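Cyclic nucleotide-binding domain (CNMP-BD) protein (Geobacter metallireducens, PDB 3MDP) probably binds a cyclic nucleotide through its double-stranded beta-helix domain and may act in transcriptional regulation. Local coordinates at residues 28-34 against 105-111; 41-47 against 93-99; 46-50 against 85-89. All blocks are in the same frame, centred on the assembly; numbering follows the deposited sequence. Where two conformers were deposited one is given.

Contact 1 (28-34 against 105-111). With EDO (1,2-ethanediol), chain C.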
loop_
_atom_site.group_PDB
_atom_site.type_symbol
_atom_site.label_atom_id
_atom_site.label_comp_id
_atom_site.label_asym_id
_atom_site.label_seq_id
_atom_site.Cartn_x
_atom_site.Cartn_y
_atom_site.Cartn_z
ATOM N N ILE A 28 6.439 -16.478 -14.615
ATOM C CA ILE A 28 6.578 -15.132 -15.188
ATOM C C ILE A 28 7.692 -14.307 -14.498
ATOM O O ILE A 28 7.708 -13.073 -14.533
ATOM C CB ILE A 28 5.204 -14.365 -15.154
ATOM C CG1 ILE A 28 4.689 -14.229 -13.692
ATOM C CG2 ILE A 28 4.232 -15.042 -16.097
ATOM C CD1 ILE A 28 3.820 -13.048 -13.452
ATOM N N SER A 29 8.635 -14.998 -13.883
ATOM C CA SER A 29 9.704 -14.328 -13.139
ATOM C C SER A 29 11.040 -14.778 -13.663
ATOM O O SER A 29 11.189 -15.898 -14.156
ATOM C CB SER A 29 9.625 -14.642 -11.643
ATOM O OG SER A 29 8.417 -14.199 -11.060
ATOM N N GLU A 30 12.044 -13.937 -13.481
ATOM C CA GLU A 30 13.378 -14.278 -13.896
ATOM C C GLU A 30 14.358 -13.606 -12.948
ATOM O O GLU A 30 14.116 -12.488 -12.501
ATOM C CB GLU A 30 13.522 -13.791 -15.328
ATOM C CG GLU A 30 14.883 -13.607 -15.828
ATOM C CD GLU A 30 14.865 -13.230 -17.307
ATOM O OE1 GLU A 30 13.964 -12.459 -17.725
ATOM O OE2 GLU A 30 15.745 -13.715 -18.038
ATOM N N GLU A 31 15.428 -14.308 -12.606
ATOM C CA GLU A 31 16.459 -13.752 -11.764
ATOM C C GLU A 31 17.263 -12.819 -12.662
ATOM O O GLU A 31 17.541 -13.160 -13.816
ATOM C CB GLU A 31 17.308 -14.857 -11.130
ATOM C CG GLU A 31 18.197 -14.331 -10.004
ATOM C CD GLU A 31 18.750 -15.415 -9.071
ATOM O OE1 GLU A 31 18.086 -16.472 -8.849
ATOM O OE2 GLU A 31 19.855 -15.163 -8.542
ATOM N N LYS A 32 17.535 -11.608 -12.171
ATOM C CA LYS A 32 18.305 -10.618 -12.927
ATOM C C LYS A 32 19.363 -9.991 -12.016
ATOM O O LYS A 32 19.177 -9.944 -10.798
ATOM C CB LYS A 32 17.391 -9.516 -13.469
ATOM C CG LYS A 32 16.520 -9.936 -14.650
ATOM C CD LYS A 32 16.087 -8.729 -15.453
ATOM C CE LYS A 32 15.443 -9.144 -16.782
ATOM N NZ LYS A 32 14.149 -9.808 -16.601
ATOM N N SER A 33 20.477 -9.556 -12.615
ATOM C CA SER A 33 21.537 -8.848 -11.894
ATOM C C SER A 33 21.713 -7.443 -12.482
ATOM O O SER A 33 21.515 -7.236 -13.688
ATOM C CB SER A 33 22.853 -9.614 -12.006
ATOM O OG SER A 33 22.903 -10.741 -11.159
ATOM N N PHE A 34 22.064 -6.486 -11.619
ATOM C CA PHE A 34 22.362 -5.098 -12.023
ATOM C C PHE A 34 23.628 -4.640 -11.306
ATOM O O PHE A 34 23.805 -4.904 -10.112
ATOM C CB PHE A 34 21.228 -4.133 -11.690
ATOM C CG PHE A 34 19.942 -4.426 -12.411
ATOM C CD1 PHE A 34 19.012 -5.297 -11.850
ATOM C CD2 PHE A 34 19.667 -3.860 -13.659
ATOM C CE1 PHE A 34 17.839 -5.611 -12.515
ATOM C CE2 PHE A 34 18.464 -4.148 -14.345
ATOM C CZ PHE A 34 17.552 -5.020 -13.767
ATOM N N VAL A 105 23.585 -5.828 -7.404
ATOM C CA VAL A 105 22.197 -6.198 -7.100
ATOM C C VAL A 105 21.789 -7.477 -7.849
ATOM O O VAL A 105 22.134 -7.649 -9.022
ATOM C CB VAL A 105 21.258 -5.034 -7.445
ATOM C CG1 VAL A 105 19.804 -5.506 -7.732
ATOM C CG2 VAL A 105 21.281 -3.982 -6.333
ATOM N N ARG A 106 21.100 -8.374 -7.142
ATOM C CA ARG A 106 20.293 -9.445 -7.757
ATOM C C ARG A 106 18.840 -9.307 -7.303
ATOM O O ARG A 106 18.547 -9.050 -6.118
ATOM C CB ARG A 106 20.774 -10.840 -7.365
ATOM C CG ARG A 106 22.150 -11.207 -7.866
ATOM C CD ARG A 106 22.508 -12.687 -7.578
ATOM N NE ARG A 106 22.618 -12.930 -6.135
ATOM C CZ ARG A 106 21.777 -13.657 -5.392
ATOM N NH1 ARG A 106 20.737 -14.292 -5.918
ATOM N NH2 ARG A 106 22.002 -13.775 -4.093
ATOM N N VAL A 107 17.944 -9.512 -8.251
ATOM C CA VAL A 107 16.510 -9.429 -8.016
ATOM C C VAL A 107 15.797 -10.611 -8.670
ATOM O O VAL A 107 16.343 -11.269 -9.557
ATOM C CB VAL A 107 15.890 -8.142 -8.602
ATOM C CG1 VAL A 107 16.550 -6.886 -8.041
ATOM C CG2 VAL A 107 15.961 -8.121 -10.199
ATOM N N VAL A 108 14.601 -10.897 -8.156
ATOM C CA VAL A 108 13.578 -11.569 -8.890
ATOM C C VAL A 108 12.776 -10.495 -9.626
ATOM O O VAL A 108 12.187 -9.594 -8.996
ATOM C CB VAL A 108 12.611 -12.359 -7.999
ATOM C CG1 VAL A 108 11.646 -13.108 -8.924
ATOM C CG2 VAL A 108 13.404 -13.367 -7.121
ATOM N N ASP A 109 12.785 -10.590 -10.952
ATOM C CA ASP A 109 12.066 -9.669 -11.842
ATOM C C ASP A 109 10.779 -10.353 -12.331
ATOM O O ASP A 109 10.813 -11.361 -13.036
ATOM C CB ASP A 109 12.998 -9.302 -13.008
ATOM C CG ASP A 109 12.390 -8.319 -14.012
ATOM O OD1 ASP A 109 11.286 -7.817 -13.796
ATOM O OD2 ASP A 109 13.043 -8.082 -15.061
ATOM N N ILE A 110 9.655 -9.801 -11.918
ATOM C CA ILE A 110 8.339 -10.352 -12.187
ATOM C C ILE A 110 7.638 -9.491 -13.239
ATOM O O ILE A 110 7.664 -8.260 -13.165
ATOM C CB ILE A 110 7.497 -10.435 -10.900
ATOM C CG1 ILE A 110 8.334 -11.061 -9.783
ATOM C CG2 ILE A 110 6.195 -11.224 -11.176
ATOM C CD1 ILE A 110 7.732 -10.971 -8.405
ATOM N N ASN A 111 7.028 -10.153 -14.209
ATOM C CA ASN A 111 6.324 -9.494 -15.310
ATOM C C ASN A 111 5.057 -8.832 -14.787
ATOM O O ASN A 111 4.093 -9.515 -14.421
ATOM C CB ASN A 111 6.010 -10.515 -16.417
ATOM C CG ASN A 111 5.416 -9.863 -17.676
ATOM O OD1 ASN A 111 4.548 -9.016 -17.583
ATOM N ND2 ASN A 111 5.889 -10.270 -18.844
HETATM C C1 EDO C . 10.096 -9.577 -16.439
HETATM O O1 EDO C . 9.253 -9.559 -17.605
HETATM C C2 EDO C . 10.879 -10.876 -16.366
HETATM O O2 EDO C . 10.043 -11.845 -15.756
#
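Lys32 reaches diagonally across to Asp109 of the neighbouring strand. In one of its two deposited conformers, NZ forms a salt bridge to OD2 of the aspartate at 2.6 Å. The chain runs nearly straight from CG and bends only at its end (chi4 69°), which carries NZ above the carboxylate plane. The same NZ meets Glu30 OE1 at 2.9 Å, also from above the Glu30 carboxylate plane. In this conformer one ammonium links acids from both strands. Asp109 OD1 takes a further hydrogen bond from Asn49.

The backbones pair as antiparallel strands, with Glu30, Lys32 and Phe34 in hydrogen-bonded pairs with Asp109, Val107 and Val105. These six side chains share one face of the sheet. There the Phe34 ring meets Val107 edge-on, with CE1 3.9 Å from CG2 of the valine. Strand 105-111 lies between edge strand 29-34 and strand 49-55 in one sheet of the double-stranded beta-helix.

Glu31, Ser33, Arg106 and Val108 lie on the other face. Glu31 CG stands anti to the backbone N (chi1 -167°), and the extended chain brings OE2 to 2.9 Å from Arg106 NH1. The oxygen lies close to the guanidinium plane, while the nitrogen sits above the carboxylate plane; the two planes are 42° apart. Arg106 NE is held by Glu55 in a second salt bridge. A leucine in place of Arg106 would probably leave both Glu31 and Glu55 without their charged mate.

At the far end, Ile28 CD1 touches Ile110 CG2 at 3.8 Å, and Ser29 OG lies against Ile110 CG1 while bonding to Ile25 O. Charge thus joins the strands on both faces: Arg106 serves Glu31 and Glu55, and Lys32 in this conformer probably eases repulsion between Glu30 and Asp109.

Contact 2 (41-47 against 93-99)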
loop_
_atom_site.group_PDB
_atom_site.type_symbol
_atom_site.label_atom_id
_atom_site.label_comp_id
_atom_site.label_asym_id
_atom_site.label_seq_id
_atom_site.Cartn_x
_atom_site.Cartn_y
_atom_site.Cartn_z
ATOM N N PHE A 41 15.090 1.128 -13.123
ATOM C CA PHE A 41 13.945 1.674 -13.844
ATOM C C PHE A 41 13.800 3.157 -13.537
ATOM O O PHE A 41 14.343 3.641 -12.553
ATOM C CB PHE A 41 12.632 0.891 -13.574
ATOM C CG PHE A 41 12.209 0.815 -12.116
ATOM C CD1 PHE A 41 11.696 1.934 -11.452
ATOM C CD2 PHE A 41 12.262 -0.388 -11.429
ATOM C CE1 PHE A 41 11.289 1.878 -10.132
ATOM C CE2 PHE A 41 11.838 -0.464 -10.122
ATOM C CZ PHE A 41 11.330 0.678 -9.465
ATOM N N LYS A 42 13.064 3.851 -14.396
ATOM C CA LYS A 42 12.931 5.292 -14.359
ATOM C C LYS A 42 11.521 5.768 -13.991
ATOM O O LYS A 42 10.504 5.226 -14.452
ATOM C CB LYS A 42 13.282 5.869 -15.735
ATOM C CG LYS A 42 14.671 5.527 -16.211
ATOM C CD LYS A 42 14.939 6.113 -17.587
ATOM C CE LYS A 42 16.173 5.475 -18.219
ATOM N NZ LYS A 42 16.298 5.794 -19.679
ATOM N N GLU A 43 11.484 6.821 -13.182
ATOM C CA GLU A 43 10.251 7.552 -12.894
ATOM C C GLU A 43 9.498 7.864 -14.180
ATOM O O GLU A 43 10.094 8.243 -15.184
ATOM C CB GLU A 43 10.569 8.847 -12.166
ATOM C CG GLU A 43 9.339 9.596 -11.639
ATOM C CD GLU A 43 9.699 10.849 -10.853
ATOM O OE1 GLU A 43 10.900 11.036 -10.538
ATOM O OE2 GLU A 43 8.783 11.671 -10.585
ATOM N N ASN A 44 8.187 7.680 -14.127
ATOM C CA ASN A 44 7.254 7.966 -15.211
ATOM C C ASN A 44 7.170 6.901 -16.287
ATOM O O ASN A 44 6.292 6.976 -17.131
ATOM C CB ASN A 44 7.477 9.361 -15.807
ATOM C CG ASN A 44 7.207 10.449 -14.795
ATOM O OD1 ASN A 44 6.272 10.341 -13.988
ATOM N ND2 ASN A 44 8.031 11.474 -14.796
ATOM N N SER A 45 8.031 5.890 -16.244
ATOM C CA SER A 45 7.931 4.779 -17.195
ATOM C C SER A 45 6.791 3.881 -16.785
ATOM O O SER A 45 6.470 3.766 -15.592
ATOM C CB SER A 45 9.220 3.937 -17.268
ATOM O OG SER A 45 10.290 4.659 -17.834
ATOM N N LYS A 46 6.213 3.201 -17.775
ATOM C CA LYS A 46 5.206 2.179 -17.523
ATOM C C LYS A 46 5.781 1.129 -16.589
ATOM O O LYS A 46 6.874 0.609 -16.818
ATOM C CB LYS A 46 4.743 1.544 -18.839
ATOM C CG LYS A 46 3.586 0.563 -18.741
ATOM C CD LYS A 46 2.274 1.183 -18.232
ATOM C CE LYS A 46 1.086 0.349 -18.688
ATOM N NZ LYS A 46 0.159 0.130 -17.579
ATOM N N ALA A 47 5.054 0.823 -15.530
ATOM C CA ALA A 47 5.541 -0.088 -14.506
ATOM C C ALA A 47 5.298 -1.545 -14.933
ATOM O O ALA A 47 4.310 -2.143 -14.561
ATOM C CB ALA A 47 4.884 0.212 -13.144
ATOM N N TYR A 93 -0.170 2.711 -12.719
ATOM C CA TYR A 93 0.839 1.760 -13.240
ATOM C C TYR A 93 2.032 2.415 -13.955
ATOM O O TYR A 93 2.560 1.893 -14.962
ATOM C CB TYR A 93 0.174 0.720 -14.156
ATOM C CG TYR A 93 -1.086 0.084 -13.635
ATOM C CD1 TYR A 93 -1.083 -0.658 -12.440
ATOM C CD2 TYR A 93 -2.262 0.138 -14.374
ATOM C CE1 TYR A 93 -2.243 -1.266 -11.974
ATOM C CE2 TYR A 93 -3.431 -0.468 -13.910
ATOM C CZ TYR A 93 -3.402 -1.179 -12.718
ATOM O OH TYR A 93 -4.526 -1.780 -12.263
ATOM N N HIS A 94 2.472 3.551 -13.428
ATOM C CA HIS A 94 3.702 4.205 -13.859
ATOM C C HIS A 94 4.578 4.424 -12.637
ATOM O O HIS A 94 4.084 4.723 -11.554
ATOM C CB HIS A 94 3.414 5.521 -14.610
ATOM C CG HIS A 94 2.876 5.300 -15.988
ATOM N ND1 HIS A 94 1.612 4.795 -16.218
ATOM C CD2 HIS A 94 3.435 5.486 -17.209
ATOM C CE1 HIS A 94 1.419 4.679 -17.522
ATOM N NE2 HIS A 94 2.508 5.092 -18.144
ATOM N N TYR A 95 5.876 4.192 -12.778
ATOM C CA TYR A 95 6.773 4.328 -11.630
ATOM C C TYR A 95 6.752 5.761 -11.075
ATOM O O TYR A 95 6.829 6.746 -11.823
ATOM C CB TYR A 95 8.193 3.907 -12.011
ATOM C CG TYR A 95 8.360 2.437 -12.390
ATOM C CD1 TYR A 95 8.056 1.427 -11.490
ATOM C CD2 TYR A 95 8.883 2.062 -13.639
ATOM C CE1 TYR A 95 8.232 0.110 -11.812
ATOM C CE2 TYR A 95 9.063 0.733 -13.973
ATOM C CZ TYR A 95 8.758 -0.242 -13.060
ATOM O OH TYR A 95 8.928 -1.575 -13.400
ATOM N N THR A 96 6.647 5.868 -9.754
ATOM C CA THR A 96 6.548 7.165 -9.084
ATOM C C THR A 96 7.928 7.639 -8.640
ATOM O O THR A 96 8.102 8.769 -8.162
ATOM C CB THR A 96 5.585 7.090 -7.871
ATOM O OG1 THR A 96 6.010 6.039 -6.983
ATOM C CG2 THR A 96 4.132 6.830 -8.350
ATOM N N SER A 97 8.919 6.775 -8.815
ATOM C CA SER A 97 10.299 7.136 -8.548
ATOM C C SER A 97 11.185 6.305 -9.441
ATOM O O SER A 97 10.728 5.327 -10.018
ATOM C CB SER A 97 10.609 6.900 -7.059
ATOM O OG SER A 97 10.578 5.522 -6.743
ATOM N N SER A 98 12.447 6.703 -9.577
ATOM C CA SER A 98 13.436 5.883 -10.224
ATOM C C SER A 98 14.079 4.977 -9.181
ATOM O O SER A 98 13.952 5.228 -7.980
ATOM C CB SER A 98 14.488 6.744 -10.920
ATOM O OG SER A 98 13.882 7.596 -11.887
ATOM N N ALA A 99 14.739 3.912 -9.657
ATOM C CA ALA A 99 15.493 2.980 -8.820
ATOM C C ALA A 99 16.915 2.775 -9.346
ATOM O O ALA A 99 17.129 2.530 -10.547
ATOM C CB ALA A 99 14.782 1.645 -8.717
HETATM O O HOH W 1 13.182 10.170 -11.084
HETATM O O HOH W 2 4.615 8.574 -12.158
#
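Tyr95 stacks face to face on Phe41, with ring centroids 3.8 Å apart and planes only 11° from parallel. Phe41 CD1 lies over the middle of the tyrosine ring, and Tyr95 CE1 over the middle of the phenylalanine ring. Phe41 has CG between the backbone N and the carbonyl carbon (chi1 58°), and this position, with chi2 73°, lays its ring on Tyr95.

Each ring has a small residue on its other face. Ala99 CB sits over Phe41, 3.8 Å from the ring centroid, and Ala47 CA sits over Tyr95 at 3.7 Å from its centroid. Both are CH-pi contacts. The order is Ala99, Phe41, Tyr95, Ala47. Ser97 O approaches the edge of the Phe41 ring, and the Tyr95 hydroxyl bonds to Asn49 O.

His94 is turned differently. Lys46 lies over one face, with CD 4.1 Å from the ring centroid and off-centre, while Asn44 O meets the ring edge at CD2.

The backbone of 42-45 makes a type II turn, held to 93-99 by several bonds. Glu43 N points almost straight at Ser98 OG, 2.8 Å away, and Asn44 N donates to Tyr95 O. A water joins Ser98 OG to Glu43 OE1, and another joins Asn44 OD1 to Tyr95 O.

Thr96 OG1 bonds to a succinate, probably from the crystallisation liquor. The aromatic stack and the backbone bonds together fix the course of 93-99 beside this pocket. The stacked rings and alanines form the buried apolar side, while the polar turn is partly bridged by water.

Contact 3 (46-50 against 85-89)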
loop_
_atom_site.group_PDB
_atom_site.type_symbol
_atom_site.label_atom_id
_atom_site.label_comp_id
_atom_site.label_asym_id
_atom_site.label_seq_id
_atom_site.Cartn_x
_atom_site.Cartn_y
_atom_site.Cartn_z
ATOM N N LYS A 46 6.213 3.201 -17.775
ATOM C CA LYS A 46 5.206 2.179 -17.523
ATOM C C LYS A 46 5.781 1.129 -16.589
ATOM O O LYS A 46 6.874 0.609 -16.818
ATOM C CB LYS A 46 4.743 1.544 -18.839
ATOM C CG LYS A 46 3.586 0.563 -18.741
ATOM C CD LYS A 46 2.274 1.183 -18.232
ATOM C CE LYS A 46 1.086 0.349 -18.688
ATOM N NZ LYS A 46 0.159 0.130 -17.579
ATOM N N ALA A 47 5.054 0.823 -15.530
ATOM C CA ALA A 47 5.541 -0.088 -14.506
ATOM C C ALA A 47 5.298 -1.545 -14.933
ATOM O O ALA A 47 4.310 -2.143 -14.561
ATOM C CB ALA A 47 4.884 0.212 -13.144
ATOM N N ASP A 48 6.197 -2.086 -15.748
ATOM C CA ASP A 48 6.023 -3.421 -16.280
ATOM C C ASP A 48 6.832 -4.496 -15.539
ATOM O O ASP A 48 6.799 -5.666 -15.941
ATOM C CB ASP A 48 6.363 -3.422 -17.784
ATOM C CG ASP A 48 5.215 -2.877 -18.639
ATOM O OD1 ASP A 48 4.047 -2.927 -18.203
ATOM O OD2 ASP A 48 5.495 -2.411 -19.744
ATOM N N ASN A 49 7.516 -4.113 -14.452
ATOM C CA ASN A 49 8.368 -5.028 -13.675
ATOM C C ASN A 49 8.237 -4.793 -12.171
ATOM O O ASN A 49 8.449 -3.669 -11.693
ATOM C CB ASN A 49 9.830 -4.854 -14.071
ATOM C CG ASN A 49 10.070 -5.125 -15.549
ATOM O OD1 ASN A 49 9.868 -4.250 -16.389
ATOM N ND2 ASN A 49 10.475 -6.352 -15.873
ATOM N N LEU A 50 7.842 -5.845 -11.445
ATOM C CA LEU A 50 7.818 -5.838 -9.997
ATOM C C LEU A 50 9.075 -6.621 -9.581
ATOM O O LEU A 50 9.374 -7.670 -10.155
ATOM C CB LEU A 50 6.542 -6.495 -9.487
ATOM C CG LEU A 50 6.421 -6.580 -7.966
ATOM C CD1 LEU A 50 6.238 -5.183 -7.389
ATOM C CD2 LEU A 50 5.301 -7.514 -7.561
ATOM N N GLY A 85 9.293 -1.375 -7.260
ATOM C CA GLY A 85 8.471 -1.374 -8.475
ATOM C C GLY A 85 7.001 -1.652 -8.204
ATOM O O GLY A 85 6.299 -2.199 -9.056
ATOM N N VAL A 86 6.520 -1.245 -7.031
ATOM C CA VAL A 86 5.165 -1.580 -6.571
ATOM C C VAL A 86 4.051 -1.000 -7.454
ATOM O O VAL A 86 2.946 -1.551 -7.513
ATOM C CB VAL A 86 4.916 -1.163 -5.086
ATOM C CG1 VAL A 86 5.802 -1.972 -4.151
ATOM C CG2 VAL A 86 5.124 0.368 -4.873
ATOM N N SER A 87 4.328 0.091 -8.158
ATOM C CA SER A 87 3.321 0.641 -9.098
ATOM C C SER A 87 2.970 -0.301 -10.269
ATOM O O SER A 87 2.003 -0.053 -10.984
ATOM C CB SER A 87 3.746 2.015 -9.619
ATOM O OG SER A 87 3.647 2.980 -8.591
ATOM N N SER A 88 3.723 -1.386 -10.449
ATOM C CA SER A 88 3.279 -2.451 -11.360
ATOM C C SER A 88 1.898 -3.010 -10.974
ATOM O O SER A 88 1.190 -3.574 -11.820
ATOM C CB SER A 88 4.330 -3.566 -11.469
ATOM O OG SER A 88 4.771 -4.002 -10.202
ATOM N N LEU A 89 1.499 -2.826 -9.716
ATOM C CA LEU A 89 0.178 -3.250 -9.252
ATOM C C LEU A 89 -0.694 -2.100 -8.695
ATOM O O LEU A 89 -1.776 -2.364 -8.166
ATOM C CB LEU A 89 0.313 -4.328 -8.177
ATOM C CG LEU A 89 0.840 -5.703 -8.612
ATOM C CD1 LEU A 89 1.057 -6.617 -7.401
ATOM C CD2 LEU A 89 -0.118 -6.306 -9.590
#
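Leu50 lies over the Ser88 hydroxyl. Ser88 was deposited in two conformers; in one of them Leu50 CB is 3.1 Å and Leu50 CD1 3.4 Å from Ser88 OG. The leucine has CG anti to the backbone N (chi1 178°), and this brings the branch onto the short 3-10 turn that begins at Val86. There CD1 also rests on Gly85 O at 3.4 Å. The other methyl, CD2, reaches Leu89 CD1 in a looser contact.

In the same conformer Ser88 OG stands between its own backbone N and carbonyl carbon (chi1 49°). This turns it back to Gly85 O, 2.6 Å away, in what is probably a hydrogen bond. Ser88 N donates to the same oxygen, so two bonds would then grip that carbonyl within the turn.

Ala47 enters from the other end of 46-50. Its methyl points into the turn and meets Ser88 N at 3.3 Å, and Ser87 C is close by. Ala47 is also the centre of an inverse gamma turn, and its O accepts a CA-H...O contact from Ser88. Gly85 has a positive phi, and a side chain on it would run into Asn49 O.

Val86 N and Ser87 OG bond to a succinate, probably from the crystallisation liquor, and Leu138 of the second subunit packs on both residues. Arg116 of helix 112-121 bonds to Ala47 O and Ser88 O, Leu115 of that helix covers Leu50 and Leu89, and helix 123-139 lies against Val86 and Leu89. The contact thus sits where the start of strand 49-55 and the loop after strand 83-84 meet the two C-terminal helices.

How the contacts relate
Along the chain, contacts 2 and 3 are both nested inside the loop closed by contact 1. Contacts 2 and 3 share Lys46 and Ala47, and their centres are about 7 Å apart. The centre of contact 1 is about 13 Å from that of contact 3 and about 16 Å from that of contact 2. Contact 1 joins contact 3 through one sheet, where strands 105-111 and 49-55 are neighbours. Contact 2 reaches the other sheet, through strands 39-41 and 98-101. Contacts 2 and 3 thus bring parts of both sheets of the double-stranded beta-helix beside the 85-89 turn. They supply four residues of the succinate pocket, which may mark the nucleotide site.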